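Local coordinates for conjugal transfer protein TRWB (Escherichia coli, PDB 1E9R) that acts as a coupling protein in bacterial conjugation, probably linking DNA to the secretion machinery as a hexameric P-loop motor resembling ring helicases and F1-ATPase, at residues D102-L105 with Q110-K113; P48-P53 with G411-A416; H174-A179 with F212-K217. All coordinates share one frame; numbering follows the deposited sequence.

Contact 1 (D102-L105 with Q110-K113)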
loop_
_atom_site.group_PDB
_atom_site.type_symbol
_atom_site.label_atom_id
_atom_site.label_comp_id
_atom_site.label_asym_id
_atom_site.label_seq_id
_atom_site.Cartn_x
_atom_site.Cartn_y
_atom_site.Cartn_z
ATOM N N ASP B 102 44.223 24.098 -3.995
ATOM C CA ASP B 102 43.010 23.322 -3.790
ATOM C C ASP B 102 43.231 21.967 -3.130
ATOM O O ASP B 102 44.331 21.410 -3.165
ATOM C CB ASP B 102 42.256 23.158 -5.112
ATOM C CG ASP B 102 41.779 24.488 -5.670
ATOM O OD1 ASP B 102 41.429 25.379 -4.862
ATOM O OD2 ASP B 102 41.744 24.645 -6.911
ATOM N N ILE B 103 42.154 21.457 -2.533
ATOM C CA ILE B 103 42.136 20.192 -1.804
ATOM C C ILE B 103 41.529 19.029 -2.590
ATOM O O ILE B 103 40.657 19.224 -3.440
ATOM C CB ILE B 103 41.320 20.339 -0.504
ATOM C CG1 ILE B 103 41.793 21.554 0.283
ATOM C CG2 ILE B 103 41.466 19.103 0.343
ATOM C CD1 ILE B 103 43.224 21.458 0.732
ATOM N N ILE B 104 42.000 17.820 -2.294
ATOM C CA ILE B 104 41.487 16.606 -2.920
ATOM C C ILE B 104 41.206 15.570 -1.834
ATOM O O ILE B 104 42.010 15.375 -0.919
ATOM C CB ILE B 104 42.489 15.961 -3.911
ATOM C CG1 ILE B 104 42.711 16.865 -5.118
ATOM C CG2 ILE B 104 41.957 14.622 -4.382
ATOM C CD1 ILE B 104 43.702 16.302 -6.126
ATOM N N LEU B 105 40.049 14.930 -1.927
ATOM C CA LEU B 105 39.679 13.874 -1.002
ATOM C C LEU B 105 39.311 12.691 -1.869
ATOM O O LEU B 105 38.281 12.684 -2.541
ATOM C CB LEU B 105 38.501 14.276 -0.122
ATOM C CG LEU B 105 38.871 15.125 1.093
ATOM C CD1 LEU B 105 37.636 15.334 1.942
ATOM C CD2 LEU B 105 39.960 14.435 1.910
ATOM N N GLN B 110 47.170 9.961 -4.834
ATOM C CA GLN B 110 48.417 10.368 -4.205
ATOM C C GLN B 110 48.302 11.736 -3.537
ATOM O O GLN B 110 48.894 11.987 -2.478
ATOM C CB GLN B 110 49.503 10.415 -5.288
ATOM C CG GLN B 110 50.909 10.714 -4.813
ATOM C CD GLN B 110 51.478 9.593 -3.968
ATOM O OE1 GLN B 110 51.283 9.552 -2.749
ATOM N NE2 GLN B 110 52.174 8.663 -4.616
ATOM N N ARG B 111 47.526 12.612 -4.169
ATOM C CA ARG B 111 47.339 13.985 -3.711
ATOM C C ARG B 111 46.317 14.207 -2.595
ATOM O O ARG B 111 46.235 15.295 -2.039
ATOM C CB ARG B 111 46.970 14.862 -4.916
ATOM C CG ARG B 111 47.980 14.832 -6.059
ATOM C CD ARG B 111 47.360 15.374 -7.339
ATOM N NE ARG B 111 46.313 14.483 -7.838
ATOM C CZ ARG B 111 45.621 14.684 -8.955
ATOM N NH1 ARG B 111 45.859 15.756 -9.695
ATOM N NH2 ARG B 111 44.715 13.800 -9.344
ATOM N N THR B 112 45.541 13.188 -2.260
ATOM C CA THR B 112 44.528 13.351 -1.220
ATOM C C THR B 112 45.085 13.828 0.109
ATOM O O THR B 112 46.228 13.547 0.450
ATOM C CB THR B 112 43.782 12.033 -0.934
ATOM O OG1 THR B 112 42.753 12.276 0.032
ATOM C CG2 THR B 112 44.735 10.988 -0.361
ATOM N N LYS B 113 44.271 14.554 0.864
ATOM C CA LYS B 113 44.689 15.007 2.185
ATOM C C LYS B 113 44.428 13.819 3.115
ATOM O O LYS B 113 43.708 12.880 2.741
ATOM C CB LYS B 113 43.844 16.196 2.638
ATOM C CG LYS B 113 43.815 17.354 1.662
ATOM C CD LYS B 113 45.101 18.151 1.677
ATOM C CE LYS B 113 45.350 18.756 3.047
ATOM N NZ LYS B 113 46.607 19.563 3.069
#

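Contact 2 (P48-P53 with G411-A416)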
loop_
_atom_site.group_PDB
_atom_site.type_symbol
_atom_site.label_atom_id
_atom_site.label_comp_id
_atom_site.label_asym_id
_atom_site.label_seq_id
_atom_site.Cartn_x
_atom_site.Cartn_y
_atom_site.Cartn_z
ATOM N N PRO B 48 19.838 34.895 -11.187
ATOM C CA PRO B 48 19.506 35.967 -10.254
ATOM C C PRO B 48 20.293 35.719 -8.985
ATOM O O PRO B 48 20.259 34.623 -8.430
ATOM C CB PRO B 48 18.015 35.781 -10.039
ATOM C CG PRO B 48 17.563 35.295 -11.369
ATOM C CD PRO B 48 18.621 34.296 -11.756
ATOM N N ARG B 49 21.018 36.731 -8.542
ATOM C CA ARG B 49 21.828 36.626 -7.338
ATOM C C ARG B 49 21.054 36.096 -6.138
ATOM O O ARG B 49 21.566 35.278 -5.381
ATOM C CB ARG B 49 22.416 37.994 -6.990
ATOM C CG ARG B 49 23.704 38.337 -7.702
ATOM C CD ARG B 49 24.863 37.909 -6.853
ATOM N NE ARG B 49 26.078 38.587 -7.263
ATOM C CZ ARG B 49 27.185 38.615 -6.533
ATOM N NH1 ARG B 49 27.203 38.000 -5.357
ATOM N NH2 ARG B 49 28.266 39.248 -6.982
ATOM N N ASP B 50 19.825 36.573 -5.967
ATOM C CA ASP B 50 18.988 36.169 -4.843
ATOM C C ASP B 50 18.527 34.716 -4.956
ATOM O O ASP B 50 18.005 34.142 -3.998
ATOM C CB ASP B 50 17.767 37.098 -4.731
ATOM C CG ASP B 50 16.845 37.022 -5.956
ATOM O OD1 ASP B 50 16.286 35.936 -6.237
ATOM O OD2 ASP B 50 16.670 38.053 -6.646
ATOM N N ALA B 51 18.728 34.128 -6.131
ATOM C CA ALA B 51 18.333 32.755 -6.372
ATOM C C ALA B 51 19.446 31.793 -5.974
ATOM O O ALA B 51 19.189 30.645 -5.608
ATOM C CB ALA B 51 17.989 32.578 -7.832
ATOM N N GLU B 52 20.685 32.269 -6.033
ATOM C CA GLU B 52 21.837 31.443 -5.699
ATOM C C GLU B 52 21.735 30.632 -4.407
ATOM O O GLU B 52 21.927 29.419 -4.420
ATOM C CB GLU B 52 23.092 32.305 -5.657
ATOM C CG GLU B 52 23.576 32.717 -7.011
ATOM C CD GLU B 52 24.751 33.641 -6.914
ATOM O OE1 GLU B 52 25.453 33.596 -5.884
ATOM O OE2 GLU B 52 24.972 34.406 -7.868
ATOM N N PRO B 53 21.449 31.291 -3.273
ATOM C CA PRO B 53 21.345 30.560 -2.011
ATOM C C PRO B 53 20.020 29.822 -1.796
ATOM O O PRO B 53 19.781 29.279 -0.714
ATOM C CB PRO B 53 21.606 31.644 -0.974
ATOM C CG PRO B 53 20.988 32.835 -1.600
ATOM C CD PRO B 53 21.419 32.745 -3.038
ATOM N N GLY B 411 10.880 32.124 -7.884
ATOM C CA GLY B 411 10.083 33.332 -7.935
ATOM C C GLY B 411 9.265 33.515 -9.204
ATOM O O GLY B 411 8.979 32.559 -9.931
ATOM N N ASN B 412 8.901 34.763 -9.471
ATOM C CA ASN B 412 8.081 35.102 -10.621
ATOM C C ASN B 412 8.907 35.394 -11.866
ATOM O O ASN B 412 8.980 36.527 -12.333
ATOM C CB ASN B 412 7.202 36.294 -10.251
ATOM C CG ASN B 412 6.165 36.587 -11.291
ATOM O OD1 ASN B 412 5.565 35.677 -11.855
ATOM N ND2 ASN B 412 5.929 37.869 -11.545
ATOM N N ARG B 413 9.533 34.350 -12.396
ATOM C CA ARG B 413 10.356 34.459 -13.594
ATOM C C ARG B 413 9.791 33.561 -14.671
ATOM O O ARG B 413 9.353 32.448 -14.391
ATOM C CB ARG B 413 11.779 33.974 -13.333
ATOM C CG ARG B 413 12.385 34.428 -12.046
ATOM C CD ARG B 413 12.965 35.797 -12.166
ATOM N NE ARG B 413 13.696 36.136 -10.956
ATOM C CZ ARG B 413 14.402 37.250 -10.801
ATOM N NH1 ARG B 413 14.469 38.141 -11.793
ATOM N NH2 ARG B 413 15.047 37.466 -9.654
ATOM N N PRO B 414 9.781 34.031 -15.920
ATOM C CA PRO B 414 9.251 33.146 -16.955
ATOM C C PRO B 414 10.304 32.061 -17.205
ATOM O O PRO B 414 11.436 32.179 -16.734
ATOM C CB PRO B 414 9.073 34.082 -18.146
ATOM C CG PRO B 414 10.153 35.096 -17.937
ATOM C CD PRO B 414 10.064 35.371 -16.456
ATOM N N ILE B 415 9.934 31.000 -17.914
ATOM C CA ILE B 415 10.881 29.937 -18.211
ATOM C C ILE B 415 11.331 30.125 -19.657
ATOM O O ILE B 415 10.657 30.800 -20.442
ATOM C CB ILE B 415 10.247 28.535 -18.064
ATOM C CG1 ILE B 415 9.156 28.354 -19.119
ATOM C CG2 ILE B 415 9.696 28.351 -16.657
ATOM C CD1 ILE B 415 8.535 26.974 -19.146
ATOM N N ALA B 416 12.462 29.522 -20.009
ATOM C CA ALA B 416 12.992 29.640 -21.356
ATOM C C ALA B 416 13.664 28.353 -21.842
ATOM O O ALA B 416 14.312 27.656 -21.069
ATOM C CB ALA B 416 13.988 30.788 -21.400
#

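Contact 3 (H174-A179 with F212-K217)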
loop_
_atom_site.group_PDB
_atom_site.type_symbol
_atom_site.label_atom_id
_atom_site.label_comp_id
_atom_site.label_asym_id
_atom_site.label_seq_id
_atom_site.Cartn_x
_atom_site.Cartn_y
_atom_site.Cartn_z
ATOM N N HIS B 174 38.550 -2.410 14.597
ATOM C CA HIS B 174 38.818 -3.684 15.262
ATOM C C HIS B 174 37.769 -3.963 16.323
ATOM O O HIS B 174 37.121 -5.009 16.340
ATOM C CB HIS B 174 40.200 -3.676 15.929
ATOM C CG HIS B 174 40.440 -4.863 16.814
ATOM N ND1 HIS B 174 40.625 -6.138 16.317
ATOM C CD2 HIS B 174 40.435 -4.984 18.165
ATOM C CE1 HIS B 174 40.717 -6.992 17.322
ATOM N NE2 HIS B 174 40.603 -6.317 18.454
ATOM N N TRP B 175 37.622 -3.008 17.223
ATOM C CA TRP B 175 36.673 -3.130 18.302
ATOM C C TRP B 175 35.241 -3.312 17.839
ATOM O O TRP B 175 34.549 -4.217 18.294
ATOM C CB TRP B 175 36.771 -1.896 19.193
ATOM C CG TRP B 175 37.950 -1.936 20.108
ATOM C CD1 TRP B 175 39.009 -1.060 20.151
ATOM C CD2 TRP B 175 38.202 -2.922 21.109
ATOM N NE1 TRP B 175 39.902 -1.452 21.121
ATOM C CE2 TRP B 175 39.431 -2.591 21.723
ATOM C CE3 TRP B 175 37.504 -4.059 21.546
ATOM C CZ2 TRP B 175 39.975 -3.358 22.751
ATOM C CZ3 TRP B 175 38.041 -4.814 22.562
ATOM C CH2 TRP B 175 39.268 -4.463 23.157
ATOM N N THR B 176 34.804 -2.455 16.925
ATOM C CA THR B 176 33.433 -2.504 16.451
ATOM C C THR B 176 33.068 -3.689 15.586
ATOM O O THR B 176 31.900 -4.034 15.523
ATOM C CB THR B 176 33.024 -1.202 15.685
ATOM O OG1 THR B 176 33.872 -1.004 14.548
ATOM C CG2 THR B 176 33.112 0.005 16.596
ATOM N N THR B 177 34.032 -4.328 14.928
ATOM C CA THR B 177 33.674 -5.453 14.065
ATOM C C THR B 177 34.562 -6.688 14.143
ATOM O O THR B 177 34.186 -7.744 13.651
ATOM C CB THR B 177 33.600 -5.009 12.582
ATOM O OG1 THR B 177 34.922 -4.902 12.043
ATOM C CG2 THR B 177 32.919 -3.650 12.466
ATOM N N ILE B 178 35.729 -6.568 14.765
ATOM C CA ILE B 178 36.650 -7.700 14.852
ATOM C C ILE B 178 36.751 -8.320 16.238
ATOM O O ILE B 178 36.700 -9.536 16.375
ATOM C CB ILE B 178 38.080 -7.305 14.395
ATOM C CG1 ILE B 178 38.046 -6.726 12.980
ATOM C CG2 ILE B 178 38.979 -8.527 14.416
ATOM C CD1 ILE B 178 37.548 -7.695 11.941
ATOM N N ALA B 179 36.908 -7.493 17.262
ATOM C CA ALA B 179 37.011 -8.011 18.617
ATOM C C ALA B 179 35.811 -8.909 18.863
ATOM O O ALA B 179 34.741 -8.670 18.315
ATOM C CB ALA B 179 37.024 -6.868 19.617
ATOM N N PHE B 212 27.197 -5.107 12.114
ATOM C CA PHE B 212 26.984 -5.237 10.683
ATOM C C PHE B 212 26.952 -3.884 9.977
ATOM O O PHE B 212 27.582 -3.710 8.940
ATOM C CB PHE B 212 25.690 -6.001 10.421
ATOM C CG PHE B 212 25.849 -7.480 10.484
ATOM C CD1 PHE B 212 26.830 -8.113 9.723
ATOM C CD2 PHE B 212 25.015 -8.247 11.285
ATOM C CE1 PHE B 212 26.974 -9.487 9.757
ATOM C CE2 PHE B 212 25.153 -9.636 11.326
ATOM C CZ PHE B 212 26.130 -10.255 10.563
ATOM N N VAL B 213 26.221 -2.923 10.526
ATOM C CA VAL B 213 26.167 -1.610 9.901
ATOM C C VAL B 213 27.580 -1.084 9.765
ATOM O O VAL B 213 28.002 -0.709 8.682
ATOM C CB VAL B 213 25.360 -0.598 10.743
ATOM C CG1 VAL B 213 25.478 0.783 10.142
ATOM C CG2 VAL B 213 23.906 -1.017 10.802
ATOM N N LEU B 214 28.306 -1.064 10.876
ATOM C CA LEU B 214 29.679 -0.570 10.902
ATOM C C LEU B 214 30.617 -1.357 9.997
ATOM O O LEU B 214 31.567 -0.802 9.446
ATOM C CB LEU B 214 30.205 -0.581 12.335
ATOM C CG LEU B 214 30.127 0.713 13.149
ATOM C CD1 LEU B 214 29.055 1.644 12.608
ATOM C CD2 LEU B 214 29.873 0.349 14.605
ATOM N N SER B 215 30.357 -2.646 9.842
ATOM C CA SER B 215 31.187 -3.461 8.969
ATOM C C SER B 215 30.995 -2.983 7.528
ATOM O O SER B 215 31.897 -3.102 6.703
ATOM C CB SER B 215 30.798 -4.943 9.092
ATOM O OG SER B 215 30.274 -5.444 7.870
ATOM N N ASP B 216 29.818 -2.431 7.233
ATOM C CA ASP B 216 29.513 -1.945 5.894
ATOM C C ASP B 216 29.988 -0.528 5.659
ATOM O O ASP B 216 30.449 -0.202 4.570
ATOM C CB ASP B 216 28.002 -1.991 5.614
ATOM C CG ASP B 216 27.453 -3.409 5.543
ATOM O OD1 ASP B 216 28.160 -4.302 5.020
ATOM O OD2 ASP B 216 26.304 -3.633 5.991
ATOM N N LYS B 217 29.883 0.310 6.681
ATOM C CA LYS B 217 30.261 1.710 6.540
ATOM C C LYS B 217 31.726 2.080 6.728
ATOM O O LYS B 217 32.272 2.872 5.960
ATOM C CB LYS B 217 29.412 2.579 7.481
ATOM C CG LYS B 217 27.920 2.351 7.366
ATOM C CD LYS B 217 27.435 2.503 5.948
ATOM C CE LYS B 217 26.011 2.004 5.806
ATOM N NZ LYS B 217 25.596 1.945 4.378
#

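Contact 1 (D102-L105 with Q110-K113)
I104 and R111 meet with the isoleucine tip laid over one face of the guanidinium: CD1 sits 3.6 Å from NE, displaced toward the rim of the group. The fully extended I104 chain (chi2 179°) carries CD1 out to the arginine, while R111 folds at chi3 and crosses it at a slant. The guanidinium is also bound by the carbonyl O of P430 and the carboxylate of D109. At the neighbouring strand residue, K113 runs across I103 at about a right angle, its CD 3.9 Å from I103 CD1. The backbones are joined as well: K113 N gives its hydrogen to I104 O over 3.0 Å, and T112 CA adds a CA-H...O contact to the same oxygen. With chi1 of T112 at -177° the hydroxyl lies beside its own carbonyl carbon, where OG1 can donate to K113 O at 2.9 Å; it also takes the amide of N106. With a valine here the K113 carbonyl and the N106 amide would probably both lose their hydroxyl partner, and the turn would be held less firmly. The arrangement is that of a loop folded back along an edge strand, 103-105, of a P-loop NTPase sheet.

Contact 2 (P48-P53 with G411-A416)
The loop that leads into strand 56-59, a central strand of the P-loop NTPase sheet, meets here the approach to strand 415-419 near one margin of that sheet, and the meeting rests on one arginine. The CB-CG edge of the P48 ring stands over one face of the R413 guanidinium, with CG 3.7 Å above the plane, over its centre, and CB 3.4 Å from NH2. The two side chains slide past each other in opposite directions. D50 arrives at the edge instead. Its carboxylate is nearly coplanar with the guanidinium, 17° apart, and OD2 forms a long salt bridge with R413 NH2 at 3.5 Å. R54 is the stronger partner of the aspartate, through OD1, so the negative charge of D50 is probably shared between R54 and R413. The bend at chi2 of R413 (-83°) swings the long chain across to the proline. P48 O accepts A51 N at 2.8 Å, closing a turn on which D50 sits. In the larger fold, P48 packs on F409 and on T33 of helix 26-33, whose L29 and M32 lie against A416 and P414. At G411 and N412 the chain touches a neighbouring subunit, where R347 makes a weak hydrogen bond to G411 O and N399 packs on N412.

Contact 3 (H174-A179 with F212-K217)
T176 and L214 form the tighter half of this helix crossing. L214 sends CD2 across the threonine at about a right angle, touching T176 CB at 3.7 Å and CG2 at nearly the same distance. Both residues are buried, and T157 and L153 of helix 141-163 pack against them in turn. The other half is looser: T177 offers only its methyl, CG2, which rests on the backbone of the opposing helix, 3.8 Å from S215 N, and stands 4.2 Å from S215 CB. Each threonine places its methyl anti to the carbonyl carbon (chi1 60° in T176), turning the hydroxyl back onto its own helix, where T176 OG1 bonds to L172 O and T177 OG1 to F173 O. Hence the interface carries no hydrogen bond between the two segments and is purely van der Waals. Beyond S215 the looser side is bordered by another subunit, whose L196 packs on the serine and whose S195 OG bonds to I178 O. The helical segments, 8.8 Å apart at their axes, cross at -113°, nearer perpendicular than antiparallel. The C-terminal parts of helices 169-178 and 201-217 thus meet beside helix 141-163, in an all-helical part of the chain bordering a neighbouring subunit.

Contacts 1 and 2 reach the same ten-stranded sheet but toward its two margins, with centres 35 Å apart and nearest atoms about 18 Å apart. Contact 1 uses the edge strand itself; contact 2 joins a strand next to the other edge to the loop entering the middle of the sheet. That same central strand, 56-59, leads into what looks like a P-loop around G60 and K66, with a sulfate on its backbone amides. Contact 3 is helical and lies on the opposite side of the chain's centre from contact 2, 47 Å between centres, and 27 Å from contact 1. In sequence, contact 2 closes a long loop that encloses both others in series. Contacts 2 and 3 each border other subunits, whereas contact 1 is touched by none.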